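Local coordinates for protein MupZ (Pseudomonas fluorescens, PDB 6FXD) that probably acts as an epoxide hydrolase in mupirocin biosynthesis, working with a Rieske oxygenase in the cascade that creates oxygen heterocycles, at residues R103-L113 against L120-L130. Sequence-based numbering, arbitrary orientation.
Sequences RYEVHGPREEL and LAFMKPQFFEL
Strands 103-108 and 126-130 run parallel, their axes 20° apart, joined by backbone bonds such as Phe128 N to Val106 O (2.9 Å). His107 and Phe128 lie side by side on one face of the sheet. Their planes are only 4° apart but slid, so the rings barely overlap and Phe128 CB sits over the imidazole face, 3.4 Å from His107 ND1, a CH-pi contact. Two bonds hold the imidazole's rotation: NE2 to Glu105 OE1 at 2.8 Å, in the ring plane and through the anti lone pair, and ND1 to Ser63 of the second subunit. Arg103 NH1 holds Glu105 OE2. Strands 100-108 and 126-135, with helix 110-113 between them, form a beta-alpha-beta unit at one edge of this chain's five-stranded sheet, which runs on into the second subunit. On the other face, Phe127 CD1 lies 3.8 Å from Val106 CB and also meets Leu113 CG. At the start of the strands, Met123 curls back at chi2 and chi3, bringing CE over the Tyr104 ring face, 4.1 Å from its centroid. Gln126 folds back at chi2 (76°), and its OE1 accepts from Tyr104 N at 3.3 Å. Beyond the strand, Arg110 NE forms a salt bridge with Glu129 OE1 at 2.9 Å; Arg117 binds Glu129 OE2.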
ATOM      1  N   ARG A 103       6.663   5.758 -28.555  1.00 25.93           N
ATOM      2  CA  ARG A 103       6.783   5.560 -27.117  1.00 26.14           C
ATOM      3  C   ARG A 103       5.663   4.611 -26.717  1.00 23.79           C
ATOM      4  O   ARG A 103       4.572   4.676 -27.282  1.00 23.69           O
ATOM      5  CB  ARG A 103       6.647   6.880 -26.330  1.00 32.43           C
ATOM      6  CG  ARG A 103       7.263   6.819 -24.930  1.00 39.06           C
ATOM      7  CD  ARG A 103       6.736   7.862 -23.919  1.00 40.30           C
ATOM      8  NE  ARG A 103       6.316   9.121 -24.519  1.00 37.58           N
ATOM      9  CZ  ARG A 103       5.615  10.072 -23.898  1.00 39.20           C
ATOM     10  NH1 ARG A 103       5.240   9.931 -22.630  1.00 39.45           N
ATOM     11  NH2 ARG A 103       5.285  11.168 -24.551  1.00 38.93           N
ATOM     12  N   TYR A 104       5.935   3.706 -25.781  1.00 23.75           N
ATOM     13  CA  TYR A 104       4.905   2.793 -25.286  1.00 22.33           C
ATOM     14  C   TYR A 104       5.123   2.620 -23.786  1.00 23.52           C
ATOM     15  O   TYR A 104       6.101   1.996 -23.360  1.00 26.99           O
ATOM     16  CB  TYR A 104       4.932   1.454 -26.034  1.00 23.69           C
ATOM     17  CG  TYR A 104       3.835   0.507 -25.616  1.00 25.19           C
ATOM     18  CD1 TYR A 104       2.514   0.748 -25.966  1.00 26.81           C
ATOM     19  CD2 TYR A 104       4.119  -0.625 -24.857  1.00 26.70           C
ATOM     20  CE1 TYR A 104       1.503  -0.115 -25.581  1.00 30.16           C
ATOM     21  CE2 TYR A 104       3.120  -1.492 -24.465  1.00 29.72           C
ATOM     22  CZ  TYR A 104       1.813  -1.236 -24.836  1.00 31.76           C
ATOM     23  OH  TYR A 104       0.811  -2.090 -24.449  1.00 35.40           O
ATOM     24  N   GLU A 105       4.216   3.170 -22.991  1.00 21.85           N
ATOM     25  CA  GLU A 105       4.330   3.136 -21.537  1.00 22.20           C
ATOM     26  C   GLU A 105       3.289   2.200 -20.949  1.00 22.51           C
ATOM     27  O   GLU A 105       2.159   2.128 -21.428  1.00 23.80           O
ATOM     28  CB  GLU A 105       4.094   4.514 -20.920  1.00 25.92           C
ATOM     29  CG  GLU A 105       5.063   5.532 -21.387  1.00 29.39           C
ATOM     30  CD  GLU A 105       4.946   6.862 -20.655  1.00 31.18           C
ATOM     31  OE1 GLU A 105       4.160   6.984 -19.681  1.00 29.69           O
ATOM     32  OE2 GLU A 105       5.633   7.803 -21.085  1.00 31.58           O
ATOM     33  N   VAL A 106       3.664   1.507 -19.878  1.00 22.19           N
ATOM     34  CA  VAL A 106       2.746   0.639 -19.156  1.00 22.33           C
ATOM     35  C   VAL A 106       2.864   0.995 -17.683  1.00 22.29           C
ATOM     36  O   VAL A 106       3.963   0.941 -17.121  1.00 23.76           O
ATOM     37  CB  VAL A 106       3.061  -0.849 -19.381  1.00 25.64           C
ATOM     38  CG1 VAL A 106       2.106  -1.699 -18.575  1.00 28.76           C
ATOM     39  CG2 VAL A 106       2.936  -1.204 -20.872  1.00 26.17           C
ATOM     40  N   HIS A 107       1.744   1.347 -17.057  1.00 21.90           N
ATOM     41  CA  HIS A 107       1.703   1.737 -15.651  1.00 22.38           C
ATOM     42  C   HIS A 107       0.819   0.776 -14.877  1.00 24.14           C
ATOM     43  O   HIS A 107      -0.264   0.418 -15.341  1.00 24.87           O
ATOM     44  CB  HIS A 107       1.106   3.135 -15.493  1.00 23.93           C
ATOM     45  CG  HIS A 107       1.870   4.210 -16.197  1.00 25.00           C
ATOM     46  ND1 HIS A 107       2.465   5.256 -15.520  1.00 28.09           N
ATOM     47  CD2 HIS A 107       2.143   4.406 -17.507  1.00 25.11           C
ATOM     48  CE1 HIS A 107       3.055   6.060 -16.389  1.00 27.42           C
ATOM     49  NE2 HIS A 107       2.886   5.558 -17.598  1.00 24.88           N
ATOM     50  N   GLY A 108       1.261   0.398 -13.681  1.00 22.76           N
ATOM     51  CA  GLY A 108       0.503  -0.503 -12.843  1.00 23.08           C
ATOM     52  C   GLY A 108       1.330  -1.009 -11.680  1.00 23.96           C
ATOM     53  O   GLY A 108       2.519  -0.699 -11.581  1.00 24.63           O
ATOM     54  N   PRO A 109       0.725  -1.785 -10.783  1.00 22.92           N
ATOM     55  CA  PRO A 109       1.480  -2.289  -9.626  1.00 24.53           C
ATOM     56  C   PRO A 109       2.503  -3.340 -10.042  1.00 26.75           C
ATOM     57  O   PRO A 109       2.371  -4.014 -11.069  1.00 26.26           O
ATOM     58  CB  PRO A 109       0.401  -2.894  -8.722  1.00 24.93           C
ATOM     59  CG  PRO A 109      -0.698  -3.286  -9.679  1.00 25.95           C
ATOM     60  CD  PRO A 109      -0.680  -2.244 -10.776  1.00 25.19           C
ATOM     61  N   ARG A 110       3.532  -3.483  -9.205  1.00 27.22           N
ATOM     62  CA  ARG A 110       4.660  -4.352  -9.547  1.00 29.15           C
ATOM     63  C   ARG A 110       4.208  -5.776  -9.867  1.00 27.20           C
ATOM     64  O   ARG A 110       4.676  -6.378 -10.842  1.00 27.62           O
ATOM     65  CB  ARG A 110       5.686  -4.352  -8.409  1.00 30.84           C
ATOM     66  CG  ARG A 110       6.834  -5.338  -8.634  1.00 35.06           C
ATOM     67  CD  ARG A 110       7.778  -5.368  -7.451  1.00 40.31           C
ATOM     68  NE  ARG A 110       8.370  -4.055  -7.224  1.00 43.92           N
ATOM     69  CZ  ARG A 110       9.172  -3.764  -6.204  1.00 47.73           C
ATOM     70  NH1 ARG A 110       9.478  -4.697  -5.313  1.00 50.64           N
ATOM     71  NH2 ARG A 110       9.665  -2.540  -6.074  1.00 50.03           N
ATOM     72  N   GLU A 111       3.290  -6.322  -9.068  1.00 28.15           N
ATOM     73  CA  GLU A 111       2.904  -7.722  -9.214  1.00 30.85           C
ATOM     74  C   GLU A 111       2.186  -7.969 -10.536  1.00 28.31           C
ATOM     75  O   GLU A 111       2.284  -9.067 -11.101  1.00 30.93           O
ATOM     76  CB  GLU A 111       2.015  -8.134  -8.040  1.00 38.03           C
ATOM     77  CG  GLU A 111       1.639  -9.598  -8.014  1.00 47.20           C
ATOM     78  CD  GLU A 111       1.030 -10.010  -6.689  1.00 55.13           C
ATOM     79  OE1 GLU A 111       1.284  -9.317  -5.683  1.00 58.00           O
ATOM     80  OE2 GLU A 111       0.287 -11.015  -6.655  1.00 59.88           O
ATOM     81  N   GLU A 112       1.453  -6.976 -11.039  1.00 27.73           N
ATOM     82  CA  GLU A 112       0.822  -7.129 -12.343  1.00 26.00           C
ATOM     83  C   GLU A 112       1.810  -6.872 -13.474  1.00 25.83           C
ATOM     84  O   GLU A 112       1.790  -7.573 -14.493  1.00 27.34           O
ATOM     85  CB  GLU A 112      -0.389  -6.200 -12.455  1.00 27.95           C
ATOM     86  CG  GLU A 112      -1.531  -6.535 -11.503  1.00 30.34           C
ATOM     87  CD  GLU A 112      -2.126  -7.908 -11.762  1.00 33.83           C
ATOM     88  OE1 GLU A 112      -2.592  -8.142 -12.893  1.00 33.20           O
ATOM     89  OE2 GLU A 112      -2.117  -8.764 -10.848  1.00 36.12           O
ATOM     90  N   LEU A 113       2.690  -5.878 -13.316  1.00 25.32           N
ATOM     91  CA  LEU A 113       3.657  -5.598 -14.371  1.00 26.33           C
ATOM     92  C   LEU A 113       4.627  -6.759 -14.559  1.00 28.92           C
ATOM     93  O   LEU A 113       5.111  -6.984 -15.676  1.00 30.16           O
ATOM     94  CB  LEU A 113       4.402  -4.291 -14.098  1.00 26.67           C
ATOM     95  CG  LEU A 113       3.886  -3.049 -14.846  1.00 29.55           C
ATOM     96  CD1 LEU A 113       2.372  -2.941 -14.737  1.00 31.08           C
ATOM     97  CD2 LEU A 113       4.553  -1.769 -14.359  1.00 28.48           C
ATOM     98  N   LEU A 120       5.245  -8.415 -23.339  1.00 26.89           N
ATOM     99  CA  LEU A 120       5.335  -7.129 -24.017  1.00 27.40           C
ATOM    100  C   LEU A 120       6.762  -6.738 -24.383  1.00 27.68           C
ATOM    101  O   LEU A 120       6.978  -5.621 -24.862  1.00 28.56           O
ATOM    102  CB  LEU A 120       4.698  -6.028 -23.159  1.00 27.07           C
ATOM    103  CG  LEU A 120       3.251  -6.282 -22.736  1.00 30.20           C
ATOM    104  CD1 LEU A 120       2.699  -5.065 -21.983  1.00 29.54           C
ATOM    105  CD2 LEU A 120       2.406  -6.602 -23.944  1.00 32.19           C
ATOM    106  N   ALA A 121       7.736  -7.623 -24.168  1.00 28.49           N
ATOM    107  CA  ALA A 121       9.130  -7.250 -24.404  1.00 29.67           C
ATOM    108  C   ALA A 121       9.334  -6.734 -25.825  1.00 30.98           C
ATOM    109  O   ALA A 121      10.137  -5.821 -26.056  1.00 32.23           O
ATOM    110  CB  ALA A 121      10.044  -8.443 -24.127  1.00 32.45           C
ATOM    111  N   PHE A 122       8.592  -7.290 -26.788  1.00 31.83           N
ATOM    112  CA  PHE A 122       8.751  -6.888 -28.183  1.00 34.98           C
ATOM    113  C   PHE A 122       8.385  -5.427 -28.419  1.00 34.47           C
ATOM    114  O   PHE A 122       8.806  -4.850 -29.427  1.00 35.56           O
ATOM    115  CB  PHE A 122       7.943  -7.808 -29.102  1.00 34.71           C
ATOM    116  CG  PHE A 122       6.464  -7.510 -29.127  1.00 35.08           C
ATOM    117  CD1 PHE A 122       5.622  -8.018 -28.148  1.00 34.89           C
ATOM    118  CD2 PHE A 122       5.917  -6.737 -30.142  1.00 35.08           C
ATOM    119  CE1 PHE A 122       4.265  -7.754 -28.178  1.00 36.50           C
ATOM    120  CE2 PHE A 122       4.553  -6.466 -30.177  1.00 35.66           C
ATOM    121  CZ  PHE A 122       3.728  -6.979 -29.200  1.00 35.57           C
ATOM    122  N   MET A 123       7.607  -4.825 -27.518  1.00 32.95           N
ATOM    123  CA  MET A 123       7.237  -3.420 -27.612  1.00 35.29           C
ATOM    124  C   MET A 123       8.254  -2.495 -26.963  1.00 33.78           C
ATOM    125  O   MET A 123       8.080  -1.273 -27.027  1.00 33.00           O
ATOM    126  CB  MET A 123       5.878  -3.181 -26.948  1.00 39.47           C
ATOM    127  CG  MET A 123       4.708  -3.780 -27.686  1.00 43.86           C
ATOM    128  SD  MET A 123       4.471  -3.050 -29.324  1.00 50.59           S
ATOM    129  CE  MET A 123       4.321  -1.308 -28.939  1.00 52.78           C
ATOM    130  N   LYS A 124       9.301  -3.043 -26.344  1.00 31.95           N
ATOM    131  CA  LYS A 124      10.300  -2.297 -25.582  1.00 34.04           C
ATOM    132  C   LYS A 124       9.642  -1.250 -24.671  1.00 32.06           C
ATOM    133  O   LYS A 124       9.939  -0.058 -24.784  1.00 31.83           O
ATOM    134  CB  LYS A 124      11.332  -1.654 -26.502  1.00 40.27           C
ATOM    135  CG  LYS A 124      12.044  -2.649 -27.415  1.00 45.35           C
ATOM    136  CD  LYS A 124      12.754  -1.937 -28.564  1.00 49.84           C
ATOM    137  CE  LYS A 124      13.537  -2.911 -29.439  1.00 53.37           C
ATOM    138  NZ  LYS A 124      12.660  -3.730 -30.319  1.00 56.74           N
ATOM    139  N   PRO A 125       8.757  -1.665 -23.771  1.00 28.54           N
ATOM    140  CA  PRO A 125       7.950  -0.684 -23.039  1.00 27.29           C
ATOM    141  C   PRO A 125       8.730   0.042 -21.952  1.00 28.13           C
ATOM    142  O   PRO A 125       9.754  -0.427 -21.442  1.00 28.49           O
ATOM    143  CB  PRO A 125       6.829  -1.533 -22.419  1.00 28.66           C
ATOM    144  CG  PRO A 125       6.925  -2.872 -23.077  1.00 29.98           C
ATOM    145  CD  PRO A 125       8.377  -3.036 -23.403  1.00 28.55           C
ATOM    146  N   GLN A 126       8.222   1.214 -21.609  1.00 26.91           N
ATOM    147  CA  GLN A 126       8.651   1.925 -20.411  1.00 27.83           C
ATOM    148  C   GLN A 126       7.688   1.538 -19.295  1.00 25.91           C
ATOM    149  O   GLN A 126       6.511   1.914 -19.328  1.00 24.86           O
ATOM    150  CB  GLN A 126       8.628   3.435 -20.644  1.00 35.54           C
ATOM    151  CG  GLN A 126       9.692   3.959 -21.601  1.00 45.03           C
ATOM    152  CD  GLN A 126       9.383   3.687 -23.062  1.00 54.79           C
ATOM    153  OE1 GLN A 126       8.300   4.013 -23.556  1.00 58.12           O
ATOM    154  NE2 GLN A 126      10.343   3.098 -23.767  1.00 59.54           N
ATOM    155  N   PHE A 127       8.175   0.765 -18.321  1.00 26.17           N
ATOM    156  CA  PHE A 127       7.346   0.230 -17.248  1.00 25.46           C
ATOM    157  C   PHE A 127       7.445   1.155 -16.042  1.00 25.17           C
ATOM    158  O   PHE A 127       8.540   1.369 -15.514  1.00 28.01           O
ATOM    159  CB  PHE A 127       7.814  -1.170 -16.857  1.00 23.94           C
ATOM    160  CG  PHE A 127       7.439  -2.246 -17.859  1.00 25.13           C
ATOM    161  CD1 PHE A 127       6.128  -2.685 -17.974  1.00 27.51           C
ATOM    162  CD2 PHE A 127       8.409  -2.845 -18.664  1.00 28.65           C
ATOM    163  CE1 PHE A 127       5.789  -3.683 -18.884  1.00 29.51           C
ATOM    164  CE2 PHE A 127       8.070  -3.843 -19.587  1.00 29.44           C
ATOM    165  CZ  PHE A 127       6.761  -4.267 -19.683  1.00 28.86           C
ATOM    166  N   PHE A 128       6.307   1.704 -15.609  1.00 25.11           N
ATOM    167  CA  PHE A 128       6.227   2.593 -14.448  1.00 25.15           C
ATOM    168  C   PHE A 128       5.433   1.857 -13.373  1.00 25.43           C
ATOM    169  O   PHE A 128       4.235   1.601 -13.553  1.00 24.96           O
ATOM    170  CB  PHE A 128       5.504   3.885 -14.823  1.00 26.04           C
ATOM    171  CG  PHE A 128       6.344   4.855 -15.606  1.00 26.05           C
ATOM    172  CD1 PHE A 128       6.511   4.716 -16.978  1.00 27.97           C
ATOM    173  CD2 PHE A 128       6.956   5.915 -14.963  1.00 27.27           C
ATOM    174  CE1 PHE A 128       7.275   5.630 -17.701  1.00 26.32           C
ATOM    175  CE2 PHE A 128       7.724   6.833 -15.668  1.00 28.37           C
ATOM    176  CZ  PHE A 128       7.896   6.685 -17.038  1.00 27.55           C
ATOM    177  N   GLU A 129       6.097   1.520 -12.260  1.00 26.04           N
ATOM    178  CA  GLU A 129       5.446   0.782 -11.179  1.00 27.04           C
ATOM    179  C   GLU A 129       4.719   1.746 -10.247  1.00 25.85           C
ATOM    180  O   GLU A 129       5.338   2.633  -9.645  1.00 26.08           O
ATOM    181  CB  GLU A 129       6.465  -0.073 -10.424  1.00 28.87           C
ATOM    182  CG  GLU A 129       6.994  -1.210 -11.284  1.00 33.75           C
ATOM    183  CD  GLU A 129       7.871  -2.208 -10.535  1.00 36.55           C
ATOM    184  OE1 GLU A 129       8.132  -2.016  -9.326  1.00 38.02           O
ATOM    185  OE2 GLU A 129       8.304  -3.193 -11.175  1.00 36.96           O
ATOM    186  N   LEU A 130       3.405   1.567 -10.127  1.00 25.90           N
ATOM    187  CA  LEU A 130       2.563   2.435  -9.310  1.00 25.24           C
ATOM    188  C   LEU A 130       2.785   2.105  -7.836  1.00 26.76           C
ATOM    189  O   LEU A 130       2.598   0.958  -7.422  1.00 27.63           O
ATOM    190  CB  LEU A 130       1.098   2.206  -9.687  1.00 26.00           C
ATOM    191  CG  LEU A 130       0.114   3.071  -8.901  1.00 28.63           C
ATOM    192  CD1 LEU A 130       0.184   4.535  -9.324  1.00 30.09           C
ATOM    193  CD2 LEU A 130      -1.309   2.543  -9.064  1.00 30.45           C
TER
HETATM  194  O   HOH W   1       8.818   2.798 -26.037  1.00 53.25           O
HETATM  195  O   HOH W   2       3.970  -1.450  -7.180  1.00 35.52           O
HETATM  196  O   HOH W   3       7.338  -0.750  -7.021  1.00 37.52           O